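Local coordinates for ferritin heavy chain (Trichoplusia ni, PDB 1Z6O), which oxidises ferrous iron and takes it up for storage as a ferric mineral inside a 24-subunit shell of heavy and light chains, at residues 165-168 / 169-173. Residues are numbered along the deposited sequence; the frame is centred on the assembly and turned at random.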
ATOM      1  N   SER M 165     -24.912  42.107  20.095  1.00 16.20           N
ATOM      2  CA  SER M 165     -24.865  42.186  21.563  1.00 18.73           C
ATOM      3  C   SER M 165     -23.441  42.035  22.078  1.00 16.39           C
ATOM      4  O   SER M 165     -22.994  42.798  22.928  1.00 18.78           O
ATOM      5  CB  SER M 165     -25.711  41.083  22.233  1.00 20.03           C
ATOM      6  OG  SER M 165     -27.090  41.268  21.982  1.00 31.73           O
ATOM      7  N   THR M 166     -22.741  41.027  21.577  1.00 17.24           N
ATOM      8  CA  THR M 166     -21.371  40.766  22.017  1.00 16.47           C
ATOM      9  C   THR M 166     -20.447  41.951  21.761  1.00 18.17           C
ATOM     10  O   THR M 166     -19.709  42.379  22.650  1.00 17.84           O
ATOM     11  CB  THR M 166     -20.811  39.517  21.305  1.00 19.36           C
ATOM     12  OG1 THR M 166     -21.552  38.373  21.741  1.00 22.98           O
ATOM     13  CG2 THR M 166     -19.319  39.314  21.629  1.00 19.54           C
ATOM     14  N   LEU M 167     -20.494  42.495  20.553  1.00 15.22           N
ATOM     15  CA  LEU M 167     -19.618  43.617  20.233  1.00 16.82           C
ATOM     16  C   LEU M 167     -20.042  44.907  20.934  1.00 17.20           C
ATOM     17  O   LEU M 167     -19.197  45.663  21.413  1.00 17.09           O
ATOM     18  CB  LEU M 167     -19.575  43.843  18.716  1.00 15.26           C
ATOM     19  CG  LEU M 167     -18.613  44.935  18.221  1.00 18.52           C
ATOM     20  CD1 LEU M 167     -17.170  44.618  18.651  1.00 18.39           C
ATOM     21  CD2 LEU M 167     -18.712  45.029  16.696  1.00 20.91           C
ATOM     22  N   LYS M 168     -21.345  45.148  21.031  1.00 15.67           N
ATOM     23  CA  LYS M 168     -21.805  46.387  21.657  1.00 17.15           C
ATOM     24  C   LYS M 168     -21.379  46.501  23.118  1.00 19.72           C
ATOM     25  O   LYS M 168     -21.116  47.599  23.597  1.00 18.24           O
ATOM     26  CB  LYS M 168     -23.329  46.528  21.531  1.00 18.24           C
ATOM     27  CG  LYS M 168     -23.823  47.969  21.726  1.00 22.09           C
ATOM     28  CD  LYS M 168     -25.267  48.132  21.239  1.00 22.34           C
ATOM     29  CE  LYS M 168     -25.678  49.610  21.165  1.00 26.83           C
ATOM     30  NZ  LYS M 168     -27.042  49.739  20.552  1.00 25.53           N
ATOM     31  N   LYS M 169     -21.291  45.378  23.826  1.00 17.66           N
ATOM     32  CA  LYS M 169     -20.854  45.416  25.226  1.00 19.47           C
ATOM     33  C   LYS M 169     -19.438  45.949  25.363  1.00 18.90           C
ATOM     34  O   LYS M 169     -19.055  46.442  26.419  1.00 19.38           O
ATOM     35  CB  LYS M 169     -20.882  44.021  25.845  1.00 19.46           C
ATOM     36  CG  LYS M 169     -22.266  43.477  26.053  1.00 22.15           C
ATOM     37  CD  LYS M 169     -22.179  42.020  26.471  1.00 28.57           C
ATOM     38  CE  LYS M 169     -23.525  41.345  26.289  1.00 34.16           C
ATOM     39  NZ  LYS M 169     -23.375  39.879  26.348  1.00 36.95           N
ATOM     40  N   LEU M 170     -18.649  45.832  24.301  1.00 17.78           N
ATOM     41  CA  LEU M 170     -17.258  46.289  24.330  1.00 17.81           C
ATOM     42  C   LEU M 170     -17.086  47.765  23.988  1.00 21.10           C
ATOM     43  O   LEU M 170     -16.009  48.329  24.178  1.00 20.16           O
ATOM     44  CB  LEU M 170     -16.426  45.473  23.323  1.00 15.93           C
ATOM     45  CG  LEU M 170     -16.525  43.947  23.485  1.00 17.65           C
ATOM     46  CD1 LEU M 170     -15.635  43.248  22.444  1.00 18.20           C
ATOM     47  CD2 LEU M 170     -16.092  43.567  24.906  1.00 19.69           C
ATOM     48  N   MET M 171     -18.146  48.397  23.498  1.00 20.01           N
ATOM     49  CA  MET M 171     -18.034  49.776  23.050  1.00 24.57           C
ATOM     50  C   MET M 171     -17.886  50.893  24.070  1.00 29.60           C
ATOM     51  O   MET M 171     -17.283  51.916  23.759  1.00 35.00           O
ATOM     52  CB  MET M 171     -19.190  50.117  22.101  1.00 22.76           C
ATOM     53  CG  MET M 171     -19.187  49.292  20.813  1.00 25.54           C
ATOM     54  SD  MET M 171     -17.674  49.449  19.795  1.00 28.82           S
ATOM     55  CE  MET M 171     -16.740  47.953  20.236  1.00 25.13           C
ATOM     56  N   ASP M 172     -18.394  50.732  25.279  1.00 28.14           N
ATOM     57  CA  ASP M 172     -18.236  51.844  26.201  1.00 39.37           C
ATOM     58  C   ASP M 172     -16.785  52.106  26.610  1.00 32.70           C
ATOM     59  O   ASP M 172     -16.429  53.251  26.836  1.00 32.13           O
ATOM     60  CB  ASP M 172     -19.135  51.698  27.429  1.00 52.20           C
ATOM     61  CG  ASP M 172     -18.755  50.540  28.300  1.00 73.48           C
ATOM     62  OD1 ASP M 172     -18.974  49.385  27.884  1.00 85.77           O
ATOM     63  OD2 ASP M 172     -18.246  50.791  29.414  1.00 89.42           O
ATOM     64  N   ARG M 173     -15.935  51.080  26.672  1.00 22.13           N
ATOM     65  CA  ARG M 173     -14.538  51.335  27.038  1.00 24.17           C
ATOM     66  C   ARG M 173     -13.478  50.735  26.123  1.00 24.70           C
ATOM     67  O   ARG M 173     -12.300  51.050  26.263  1.00 22.30           O
ATOM     68  CB  ARG M 173     -14.254  50.832  28.456  1.00 28.36           C
ATOM     69  CG  ARG M 173     -14.849  51.691  29.545  1.00 40.03           C
ATOM     70  CD  ARG M 173     -14.557  51.105  30.912  1.00 46.97           C
ATOM     71  NE  ARG M 173     -15.186  51.889  31.969  1.00 64.82           N
ATOM     72  CZ  ARG M 173     -15.532  51.402  33.157  1.00 73.04           C
ATOM     73  NH1 ARG M 173     -15.314  50.123  33.445  1.00 75.47           N
ATOM     74  NH2 ARG M 173     -16.101  52.195  34.056  1.00 74.31           N
TER
HETATM   75  O   HOH W   1     -21.806  38.381  24.504  1.00 24.73           O
HETATM   76  O   HOH W   2     -20.875  49.330  25.587  1.00 38.56           O
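Met171 folds back over the last turn of helix 139-168 and meets Leu167, four residues earlier. Its side chain bends about both CB-CG and CG-SD, which brings the terminal methyl CE to 3.7 Å from Leu167 CD1. The methyl comes in at an angle to the leucine branch. Met171 CE also lies 3.6 Å from Leu167 O, so it touches both the branch and the backbone of this leucine. Leu167 has CG anti to its own backbone N (chi1 -176°), which carries CD1 up to the methionine methyl. Leu170 CD1 makes a looser contact with Leu167 CD1, at 4.3 Å. An alanine in place of Met171 would lack CG, SD and CE, and is likely to leave Leu167 CD1 without its methyl neighbour and to open a gap towards Val106 of helix 105-132.

The backbone bonds change along the stretch. Lys169 N still donates to Ser165 O four residues back, at 3.2 Å. Leu170 N then donates to Leu167 O, and Met171 N to Lys168 O, each three residues back. Lys168 to Met171 form a type I beta turn. A water accepts from Asp172 N and also lies 2.6 Å from Lys168 O. Lys169 runs extended along Ser165 O, with Lys169 CG 3.3 Å from that oxygen. Its NZ reaches a second water, which also binds Thr166 OG1 at 2.8 Å. NZ has a further partner in Gln66 O of the ferritin light chain, and Thr166 OG1 in Asn68 ND2 of that chain.

The contact lies where helix 139-168 passes into the loop before the short helix 175-186 of the ferritin fold. Leu167 and Met171 pack on Val106 of helix 105-132, while Leu167 and Thr166 touch Phe182 of helix 175-186.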